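Erythrocyte membrane protein 1 (Plasmodium falciparum, PDB 6S8T) is a surface adhesin of infected red blood cells whose DBLbeta domain, the part modelled here, binds the human receptor ICAM-1. Local coordinates at residues 28-31 with 32-35; 41-45 with 46-50; 118-121 with 122-126; 158-161 with 162-166. One frame throughout, in Å; residues are numbered along the deposited sequence.

In the fold
The four contacts are local ones, and they follow one another along the chain of a mostly helical DBL domain. Contact 1 is the C-terminal end of helix 16-32. Contact 2, its centre about 25 Å from that of contact 1, lies in the following loop and rests on the start of helix 137-163. Contact 3 builds the short helix 121-124 against the middle of that long helix, about 17 Å from contact 2 between centres, and contact 4 closes its C-terminal end, about 23 Å from contact 3. Helix 137-163 thus ties contacts 2, 3 and 4 together. Helix 246-268 receives contact 1 and also one end of contact 2, so contact 2 bridges the two helices.

Contact 1. Residues 28-31 with 32-35; sequences QTEA and SKRG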
loop_
_atom_site.group_PDB
_atom_site.type_symbol
_atom_site.label_atom_id
_atom_site.label_comp_id
_atom_site.label_asym_id
_atom_site.label_seq_id
_atom_site.Cartn_x
_atom_site.Cartn_y
_atom_site.Cartn_z
ATOM N N GLN A 28 18.163 -0.792 11.678
ATOM C CA GLN A 28 19.212 0.208 11.851
ATOM C C GLN A 28 20.468 -0.411 12.455
ATOM O O GLN A 28 21.581 -0.211 11.952
ATOM C CB GLN A 28 18.696 1.348 12.733
ATOM C CG GLN A 28 19.607 2.562 12.801
ATOM C CD GLN A 28 19.297 3.583 11.723
ATOM O OE1 GLN A 28 20.104 4.470 11.443
ATOM N NE2 GLN A 28 18.122 3.465 11.117
ATOM N N THR A 29 20.306 -1.179 13.533
ATOM C CA THR A 29 21.462 -1.759 14.207
ATOM C C THR A 29 22.130 -2.828 13.349
ATOM O O THR A 29 23.362 -2.948 13.347
ATOM C CB THR A 29 21.046 -2.334 15.562
ATOM O OG1 THR A 29 20.109 -3.400 15.364
ATOM C CG2 THR A 29 20.398 -1.256 16.418
ATOM N N GLU A 30 21.340 -3.615 12.612
ATOM C CA GLU A 30 21.929 -4.652 11.769
ATOM C C GLU A 30 22.690 -4.053 10.594
ATOM O O GLU A 30 23.704 -4.615 10.162
ATOM C CB GLU A 30 20.849 -5.616 11.277
ATOM C CG GLU A 30 20.406 -6.631 12.324
ATOM C CD GLU A 30 21.520 -7.585 12.726
ATOM O OE1 GLU A 30 22.204 -8.120 11.825
ATOM O OE2 GLU A 30 21.721 -7.795 13.944
ATOM N N ALA A 31 22.225 -2.915 10.070
ATOM C CA ALA A 31 22.971 -2.227 9.022
ATOM C C ALA A 31 24.261 -1.614 9.559
ATOM O O ALA A 31 25.253 -1.528 8.826
ATOM C CB ALA A 31 22.096 -1.154 8.373
ATOM N N SER A 32 24.267 -1.189 10.829
ATOM C CA SER A 32 25.473 -0.611 11.417
ATOM C C SER A 32 26.600 -1.631 11.492
ATOM O O SER A 32 27.775 -1.280 11.335
ATOM C CB SER A 32 25.175 -0.060 12.812
ATOM O OG SER A 32 24.315 1.064 12.755
ATOM N N LYS A 33 26.264 -2.898 11.743
ATOM C CA LYS A 33 27.280 -3.941 11.795
ATOM C C LYS A 33 27.893 -4.216 10.429
ATOM O O LYS A 33 28.955 -4.842 10.354
ATOM C CB LYS A 33 26.685 -5.230 12.365
ATOM C CG LYS A 33 26.153 -5.098 13.782
ATOM C CD LYS A 33 25.463 -6.376 14.234
ATOM C CE LYS A 33 24.862 -6.213 15.621
ATOM N NZ LYS A 33 24.091 -7.414 16.046
ATOM N N ARG A 34 27.253 -3.765 9.360
ATOM C CA ARG A 34 27.742 -3.953 7.998
ATOM C C ARG A 34 28.146 -2.589 7.437
ATOM O O ARG A 34 28.861 -1.858 8.131
ATOM C CB ARG A 34 26.694 -4.704 7.187
ATOM C CG ARG A 34 26.500 -6.144 7.638
ATOM C CD ARG A 34 25.296 -6.793 6.981
ATOM N NE ARG A 34 24.059 -6.075 7.269
ATOM C CZ ARG A 34 22.857 -6.644 7.291
ATOM N NH1 ARG A 34 21.778 -5.917 7.558
ATOM N NH2 ARG A 34 22.738 -7.943 7.057
ATOM N N GLY A 35 27.723 -2.210 6.233
ATOM C CA GLY A 35 28.199 -0.978 5.635
ATOM C C GLY A 35 27.162 0.117 5.507
ATOM O O GLY A 35 27.062 0.756 4.457
#
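Where helix 16-32 runs out, Ser-32 N still bonds to Gln-28 O at 3.1 Å, Lys-33 N reaches Thr-29 O only weakly, and the next bond spans three residues rather than four, from Arg-34 N to Ala-31 O. The carbonyl of Gln-28 takes a second bond from the side chain of Ser-32, whose OG lies 3.1 Å from Gln-28 O. The two donors come from opposite faces of the carbonyl plane, the hydroxyl 36° out of it. With OG beside its own backbone N (chi1 -68°), the serine hydroxyl folds back onto the preceding turn.

One turn apart, Glu-30 and Lys-33 form a salt bridge, Glu-30 OE2 to Lys-33 NZ at 3.2 Å. The lysine is fully extended beyond CG, while the glutamate is bent at chi2 (-64°), and the ammonium meets the carboxylate oxygen from above its plane. Arg-34 turns its guanidinium back along the helix, and its NH1 comes to 3.8 Å from Glu-30 CB. The stronger tie of that group is outside, a salt bridge from NH1 to Asp-251 of helix 246-268.

The side-chain bonds add to the last helical ones, the Glu-30 to Lys-33 bridge and the Ser-32 hydroxyl bracing the final turn. The positive groups of Lys-33 and Arg-34 at this carboxyl end would be expected to suit the helix dipole, and Arg-34 also joins the end to a second helix.

Contact 2. Residues 41-45 with 46-50; sequences ADAKQ and GIYKK
Two donors converge on Ala-43 O, and these hydrogen bonds carry the contact. Tyr-48 OH gives the shorter one, 2.7 Å to Ala-43 O, lying in the carbonyl plane on a lone pair. Tyr-48 CG lies beside its backbone N (chi1 -51°), which carries the ring back to Ala-43. Gly-46 N supplies the other, 3.1 Å from Ala-43 O, from above that plane (59° out of it), and continues the 3-10 turn begun by the bond from Gln-45 N to Asp-42 O. The phenol ring offers its edge, with Ala-43 O near the ring plane and 3.4 Å from CE2 of Tyr-48.

Side-chain bonds at the start of the turn come from Asp-42. Its OD1 accepts from Lys-44 N at 3.2 Å, an Asx turn, and its OD2 receives a weak bond from Gln-45 NE2.

In van der Waals contact, Ala-43 CB stands 3.8 Å from Tyr-48 OH. Gly-46 sits where the phenol end passes close, and its lack of a side chain suits that position.

The stretch belongs to the long loop between helix 16-32 and strand 97-98, and it lies along the beginning of helix 137-163. Ala-41 touches Ile-138 and Leu-142 there; further on, Lys-49 and Lys-50 touch Trp-130 of helix 128-132.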
loop_
_atom_site.group_PDB
_atom_site.type_symbol
_atom_site.label_atom_id
_atom_site.label_comp_id
_atom_site.label_asym_id
_atom_site.label_seq_id
_atom_site.Cartn_x
_atom_site.Cartn_y
_atom_site.Cartn_z
ATOM N N ALA A 41 23.932 8.153 0.588
ATOM C CA ALA A 41 24.035 8.663 -0.770
ATOM C C ALA A 41 23.644 10.134 -0.841
ATOM O O ALA A 41 23.035 10.691 0.076
ATOM C CB ALA A 41 23.157 7.847 -1.724
ATOM N N ASP A 42 24.010 10.757 -1.960
ATOM C CA ASP A 42 23.677 12.150 -2.239
ATOM C C ASP A 42 23.416 12.280 -3.731
ATOM O O ASP A 42 24.306 12.008 -4.541
ATOM C CB ASP A 42 24.802 13.094 -1.802
ATOM C CG ASP A 42 24.513 14.552 -2.135
ATOM O OD1 ASP A 42 23.348 14.888 -2.441
ATOM O OD2 ASP A 42 25.461 15.365 -2.093
ATOM N N ALA A 43 22.199 12.698 -4.090
ATOM C CA ALA A 43 21.833 12.789 -5.499
ATOM C C ALA A 43 22.749 13.735 -6.265
ATOM O O ALA A 43 23.051 13.489 -7.438
ATOM C CB ALA A 43 20.375 13.229 -5.634
ATOM N N LYS A 44 23.213 14.809 -5.621
ATOM C CA LYS A 44 24.078 15.769 -6.297
ATOM C C LYS A 44 25.422 15.173 -6.693
ATOM O O LYS A 44 26.052 15.672 -7.631
ATOM C CB LYS A 44 24.299 16.997 -5.410
ATOM C CG LYS A 44 23.036 17.808 -5.157
ATOM C CD LYS A 44 23.321 19.034 -4.303
ATOM C CE LYS A 44 23.820 18.642 -2.922
ATOM N NZ LYS A 44 24.086 19.834 -2.068
ATOM N N GLN A 45 25.873 14.121 -6.012
ATOM C CA GLN A 45 27.146 13.482 -6.316
ATOM C C GLN A 45 27.029 12.410 -7.393
ATOM O O GLN A 45 27.990 11.670 -7.620
ATOM C CB GLN A 45 27.751 12.875 -5.047
ATOM C CG GLN A 45 28.058 13.889 -3.959
ATOM C CD GLN A 45 28.664 13.248 -2.725
ATOM O OE1 GLN A 45 29.304 12.201 -2.807
ATOM N NE2 GLN A 45 28.457 13.874 -1.571
ATOM N N GLY A 46 25.879 12.308 -8.058
ATOM C CA GLY A 46 25.704 11.375 -9.148
ATOM C C GLY A 46 25.888 12.038 -10.507
ATOM O O GLY A 46 25.924 13.259 -10.637
ATOM N N ILE A 47 26.011 11.196 -11.530
ATOM C CA ILE A 47 26.150 11.637 -12.913
ATOM C C ILE A 47 24.965 11.100 -13.703
ATOM O O ILE A 47 24.672 9.898 -13.650
ATOM C CB ILE A 47 27.481 11.172 -13.531
ATOM C CG1 ILE A 47 28.660 11.787 -12.775
ATOM C CG2 ILE A 47 27.535 11.532 -15.008
ATOM C CD1 ILE A 47 30.014 11.484 -13.389
ATOM N N TYR A 48 24.285 11.987 -14.428
ATOM C CA TYR A 48 23.048 11.652 -15.123
ATOM C C TYR A 48 23.185 12.031 -16.589
ATOM O O TYR A 48 23.484 13.188 -16.906
ATOM C CB TYR A 48 21.853 12.368 -14.483
ATOM C CG TYR A 48 21.777 12.188 -12.980
ATOM C CD1 TYR A 48 21.191 11.057 -12.425
ATOM C CD2 TYR A 48 22.295 13.148 -12.118
ATOM C CE1 TYR A 48 21.123 10.886 -11.051
ATOM C CE2 TYR A 48 22.233 12.986 -10.743
ATOM C CZ TYR A 48 21.646 11.853 -10.216
ATOM O OH TYR A 48 21.578 11.686 -8.850
ATOM N N LYS A 49 22.969 11.057 -17.477
ATOM C CA LYS A 49 23.072 11.258 -18.923
ATOM C C LYS A 49 24.447 11.789 -19.323
ATOM O O LYS A 49 24.583 12.512 -20.314
ATOM C CB LYS A 49 21.966 12.186 -19.434
ATOM C CG LYS A 49 20.567 11.666 -19.168
ATOM C CD LYS A 49 19.503 12.671 -19.571
ATOM C CE LYS A 49 18.115 12.153 -19.218
ATOM N NZ LYS A 49 17.044 13.132 -19.544
ATOM N N LYS A 50 25.470 11.430 -18.543
ATOM C CA LYS A 50 26.859 11.812 -18.796
ATOM C C LYS A 50 27.010 13.334 -18.877
ATOM O O LYS A 50 27.465 13.894 -19.877
ATOM C CB LYS A 50 27.389 11.126 -20.061
ATOM C CG LYS A 50 27.356 9.607 -19.989
ATOM C CD LYS A 50 27.890 8.974 -21.264
ATOM C CE LYS A 50 27.873 7.456 -21.170
ATOM N NZ LYS A 50 28.325 6.813 -22.435
#

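Contact 3. Residues 118-121 with 122-126; sequences MCTS and NLENL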
loop_
_atom_site.group_PDB
_atom_site.type_symbol
_atom_site.label_atom_id
_atom_site.label_comp_id
_atom_site.label_asym_id
_atom_site.label_seq_id
_atom_site.Cartn_x
_atom_site.Cartn_y
_atom_site.Cartn_z
ATOM N N MET A 118 1.321 3.443 -10.243
ATOM C CA MET A 118 2.399 4.184 -9.605
ATOM C C MET A 118 3.387 4.704 -10.648
ATOM O O MET A 118 3.642 4.061 -11.669
ATOM C CB MET A 118 3.104 3.278 -8.592
ATOM C CG MET A 118 3.922 3.982 -7.532
ATOM S SD MET A 118 4.332 2.852 -6.182
ATOM C CE MET A 118 5.641 3.766 -5.372
ATOM N N CYS A 119 3.951 5.888 -10.382
ATOM C CA CYS A 119 4.838 6.565 -11.337
ATOM C C CYS A 119 6.277 6.084 -11.149
ATOM O O CYS A 119 7.111 6.740 -10.523
ATOM C CB CYS A 119 4.746 8.080 -11.182
ATOM S SG CYS A 119 3.144 8.829 -11.576
ATOM N N THR A 120 6.577 4.924 -11.734
ATOM C CA THR A 120 7.911 4.334 -11.662
ATOM C C THR A 120 8.493 4.075 -13.049
ATOM O O THR A 120 9.361 3.216 -13.213
ATOM C CB THR A 120 7.885 3.041 -10.852
ATOM O OG1 THR A 120 6.951 2.130 -11.444
ATOM C CG2 THR A 120 7.474 3.321 -9.418
ATOM N N SER A 121 8.038 4.831 -14.051
ATOM C CA SER A 121 8.436 4.565 -15.428
ATOM C C SER A 121 9.916 4.852 -15.661
ATOM O O SER A 121 10.557 4.166 -16.465
ATOM C CB SER A 121 7.572 5.386 -16.387
ATOM O OG SER A 121 7.889 5.099 -17.735
ATOM N N ASN A 122 10.475 5.855 -14.980
ATOM C CA ASN A 122 11.906 6.110 -15.102
ATOM C C ASN A 122 12.715 4.932 -14.576
ATOM O O ASN A 122 13.751 4.573 -15.149
ATOM C CB ASN A 122 12.284 7.397 -14.365
ATOM C CG ASN A 122 12.008 7.324 -12.873
ATOM O OD1 ASN A 122 10.961 6.838 -12.450
ATOM N ND2 ASN A 122 12.949 7.810 -12.067
ATOM N N LEU A 123 12.253 4.308 -13.490
ATOM C CA LEU A 123 12.966 3.161 -12.939
ATOM C C LEU A 123 12.817 1.930 -13.823
ATOM O O LEU A 123 13.722 1.088 -13.869
ATOM C CB LEU A 123 12.465 2.866 -11.525
ATOM C CG LEU A 123 12.701 3.950 -10.475
ATOM C CD1 LEU A 123 11.998 3.587 -9.171
ATOM C CD2 LEU A 123 14.192 4.150 -10.239
ATOM N N GLU A 124 11.690 1.810 -14.532
ATOM C CA GLU A 124 11.466 0.659 -15.395
ATOM C C GLU A 124 12.336 0.689 -16.645
ATOM O O GLU A 124 12.607 -0.371 -17.219
ATOM C CB GLU A 124 9.990 0.584 -15.792
ATOM C CG GLU A 124 9.035 0.312 -14.634
ATOM C CD GLU A 124 7.589 0.658 -14.968
ATOM O OE1 GLU A 124 6.958 1.409 -14.192
ATOM O OE2 GLU A 124 7.086 0.189 -16.012
ATOM N N ASN A 125 12.782 1.868 -17.075
ATOM C CA ASN A 125 13.549 2.032 -18.304
ATOM C C ASN A 125 14.931 2.611 -18.022
ATOM O O ASN A 125 15.405 3.510 -18.721
ATOM C CB ASN A 125 12.792 2.907 -19.303
ATOM C CG ASN A 125 11.449 2.322 -19.688
ATOM O OD1 ASN A 125 11.366 1.436 -20.539
ATOM N ND2 ASN A 125 10.386 2.818 -19.066
ATOM N N LEU A 126 15.598 2.097 -16.992
ATOM C CA LEU A 126 16.937 2.563 -16.667
ATOM C C LEU A 126 17.957 2.036 -17.671
ATOM O O LEU A 126 17.806 0.951 -18.239
ATOM C CB LEU A 126 17.334 2.125 -15.255
ATOM C CG LEU A 126 16.747 2.880 -14.060
ATOM C CD1 LEU A 126 17.254 2.281 -12.758
ATOM C CD2 LEU A 126 17.088 4.362 -14.134
#
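Thr-120 and Glu-124 meet because the threonine hydroxyl sits between its own backbone N and carbonyl carbon (chi1 57°), while the glutamate, its CG beside its backbone N, runs back extended beyond CG. Thr-120 OG1 donates to Glu-124 OE1 at 2.8 Å, approaching on the anti side of the carboxylate and 17° out of its plane. On the way, Glu-124 CG passes 3.2 Å from Thr-120 O. The same oxygen accepts the backbone bond from Glu-124 N, 3.0 Å away, so side chain and main chain together join these two residues across the turn. Lys-83 makes a salt bridge to OE1 as well, which would be expected to favour a charged carboxylate in this buried place.

A second side-chain bond closes the far end of the turn. Asn-125 ND2 donates to Ser-121 O at 2.9 Å, with an N-H...O angle of 151°, whereas Asn-125 N reaches that carbonyl only weakly. Ser-121 OG has its main partner in Arg-72. Asn-122 gives its ND2 to Asp-144, but its OD1 is buried with no partner in the model. Leu-123 leans on Leu-207 and Leu-189 of helices 202-221 and 172-194.

Ahead of the turn, Cys-119 is the centre of an inverse gamma turn, and its disulfide to Cys-80 holds the segment leading into the short helix. Thr-120 is at the N-cap position, but its hydroxyl goes to Glu-124 rather than to a capping bond. A short helix set against long ones, its lead-in held by a disulfide, fits the cysteine-rich, helical architecture of the Duffy-binding-like fold.

Contact 4. Residues 158-161 with 162-166; sequences KRYK and KHNTL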
loop_
_atom_site.group_PDB
_atom_site.type_symbol
_atom_site.label_atom_id
_atom_site.label_comp_id
_atom_site.label_asym_id
_atom_site.label_seq_id
_atom_site.Cartn_x
_atom_site.Cartn_y
_atom_site.Cartn_z
ATOM N N LYS A 158 -2.879 15.485 -7.094
ATOM C CA LYS A 158 -3.695 16.075 -8.153
ATOM C C LYS A 158 -4.775 15.113 -8.641
ATOM O O LYS A 158 -5.920 15.523 -8.863
ATOM C CB LYS A 158 -2.809 16.521 -9.316
ATOM C CG LYS A 158 -1.834 17.641 -8.967
ATOM C CD LYS A 158 -1.014 18.067 -10.178
ATOM C CE LYS A 158 0.004 19.142 -9.816
ATOM N NZ LYS A 158 -0.640 20.361 -9.239
ATOM N N ARG A 159 -4.437 13.833 -8.823
ATOM C CA ARG A 159 -5.420 12.894 -9.355
ATOM C C ARG A 159 -6.484 12.539 -8.325
ATOM O O ARG A 159 -7.618 12.223 -8.697
ATOM C CB ARG A 159 -4.736 11.627 -9.861
ATOM C CG ARG A 159 -4.040 11.798 -11.192
ATOM C CD ARG A 159 -3.574 10.466 -11.749
ATOM N NE ARG A 159 -3.070 10.602 -13.112
ATOM C CZ ARG A 159 -3.829 10.518 -14.201
ATOM N NH1 ARG A 159 -3.287 10.655 -15.402
ATOM N NH2 ARG A 159 -5.131 10.291 -14.087
ATOM N N TYR A 160 -6.144 12.575 -7.035
ATOM C CA TYR A 160 -7.156 12.356 -6.007
ATOM C C TYR A 160 -8.207 13.458 -6.046
ATOM O O TYR A 160 -9.413 13.186 -6.001
ATOM C CB TYR A 160 -6.502 12.286 -4.626
ATOM C CG TYR A 160 -7.382 11.680 -3.555
ATOM C CD1 TYR A 160 -8.442 12.394 -3.003
ATOM C CD2 TYR A 160 -7.144 10.394 -3.088
ATOM C CE1 TYR A 160 -9.243 11.835 -2.021
ATOM C CE2 TYR A 160 -7.937 9.829 -2.110
ATOM C CZ TYR A 160 -8.982 10.551 -1.580
ATOM O OH TYR A 160 -9.766 9.980 -0.603
ATOM N N LYS A 161 -7.764 14.714 -6.131
ATOM C CA LYS A 161 -8.706 15.822 -6.223
ATOM C C LYS A 161 -9.479 15.793 -7.535
ATOM O O LYS A 161 -10.657 16.164 -7.566
ATOM C CB LYS A 161 -7.969 17.153 -6.055
ATOM C CG LYS A 161 -7.401 17.360 -4.655
ATOM C CD LYS A 161 -6.873 18.773 -4.447
ATOM C CE LYS A 161 -5.549 18.990 -5.157
ATOM N NZ LYS A 161 -5.010 20.359 -4.911
ATOM N N LYS A 162 -8.846 15.336 -8.619
ATOM C CA LYS A 162 -9.522 15.304 -9.912
ATOM C C LYS A 162 -10.555 14.186 -9.972
ATOM O O LYS A 162 -11.698 14.404 -10.387
ATOM C CB LYS A 162 -8.497 15.145 -11.033
ATOM C CG LYS A 162 -9.112 14.970 -12.409
ATOM C CD LYS A 162 -8.053 14.622 -13.441
ATOM C CE LYS A 162 -8.666 14.452 -14.821
ATOM N NZ LYS A 162 -9.736 13.414 -14.827
ATOM N N HIS A 163 -10.172 12.975 -9.556
ATOM C CA HIS A 163 -11.073 11.834 -9.677
ATOM C C HIS A 163 -12.264 11.927 -8.732
ATOM O O HIS A 163 -13.263 11.231 -8.946
ATOM C CB HIS A 163 -10.301 10.533 -9.446
ATOM C CG HIS A 163 -9.324 10.221 -10.537
ATOM N ND1 HIS A 163 -8.378 9.223 -10.433
ATOM C CD2 HIS A 163 -9.150 10.778 -11.760
ATOM C CE1 HIS A 163 -7.663 9.180 -11.543
ATOM N NE2 HIS A 163 -8.111 10.113 -12.364
ATOM N N ASN A 164 -12.192 12.775 -7.707
ATOM C CA ASN A 164 -13.304 12.992 -6.795
ATOM C C ASN A 164 -13.928 14.374 -6.935
ATOM O O ASN A 164 -14.818 14.714 -6.150
ATOM C CB ASN A 164 -12.851 12.774 -5.346
ATOM C CG ASN A 164 -12.406 11.350 -5.087
ATOM O OD1 ASN A 164 -13.195 10.510 -4.660
ATOM N ND2 ASN A 164 -11.140 11.067 -5.360
ATOM N N THR A 165 -13.489 15.170 -7.912
ATOM C CA THR A 165 -13.988 16.532 -8.134
ATOM C C THR A 165 -13.989 17.339 -6.837
ATOM O O THR A 165 -14.983 17.963 -6.459
ATOM C CB THR A 165 -15.381 16.522 -8.770
ATOM O OG1 THR A 165 -16.334 15.977 -7.849
ATOM C CG2 THR A 165 -15.382 15.695 -10.048
ATOM N N LEU A 166 -12.853 17.314 -6.144
ATOM C CA LEU A 166 -12.710 18.025 -4.880
ATOM C C LEU A 166 -12.527 19.516 -5.141
ATOM O O LEU A 166 -11.623 19.916 -5.882
ATOM C CB LEU A 166 -11.528 17.469 -4.089
ATOM C CG LEU A 166 -11.797 16.233 -3.226
ATOM C CD1 LEU A 166 -10.508 15.691 -2.639
ATOM C CD2 LEU A 166 -12.783 16.575 -2.120
#
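Tyr-160 O is held twice by Asn-164. The side-chain ND2 gives the shorter bond, 2.8 Å to Tyr-160 O and nearly straight at 169°, in the carbonyl plane on a lone pair; the backbone N of Asn-164 adds a longer one. The same ND2 hovers over one face of the Tyr-160 ring, 3.8 Å from CD1, with the ring and amide planes 26° apart. Tyr-160 CG lies opposite its backbone N (chi1 -163°), which brings the ring to that amide. Leu-166 CD1 comes to the edge of that ring, 3.9 Å from Tyr-160 CD1. Leu-166 N bonds to Lys-161 O at 2.9 Å, bringing the leucine back over the last turn.

On another side of the helix, His-163 N bonds to Arg-159 O at 2.8 Å, and that oxygen lies over one face of the imidazole. Arg-159 NH2 makes a weak, edge-on approach to His-163 NE2, 3.4 Å away, and Asn-87 shares both atoms.

The next shell fixes these groups. Arg-159 has salt bridges to Glu-155 and Asp-84, His-163 ND1 bonds to the backbone N of Phe-90, and Tyr-160 OH bonds to Ser-177 of helix 172-194.

Thr-165, with positive phi, turns the chain out of the helix, and the bonds from Thr-165 N to Lys-162 O and from Leu-166 N to Lys-161 O reach back into the last turn: a Schellman motif ending helix 137-163.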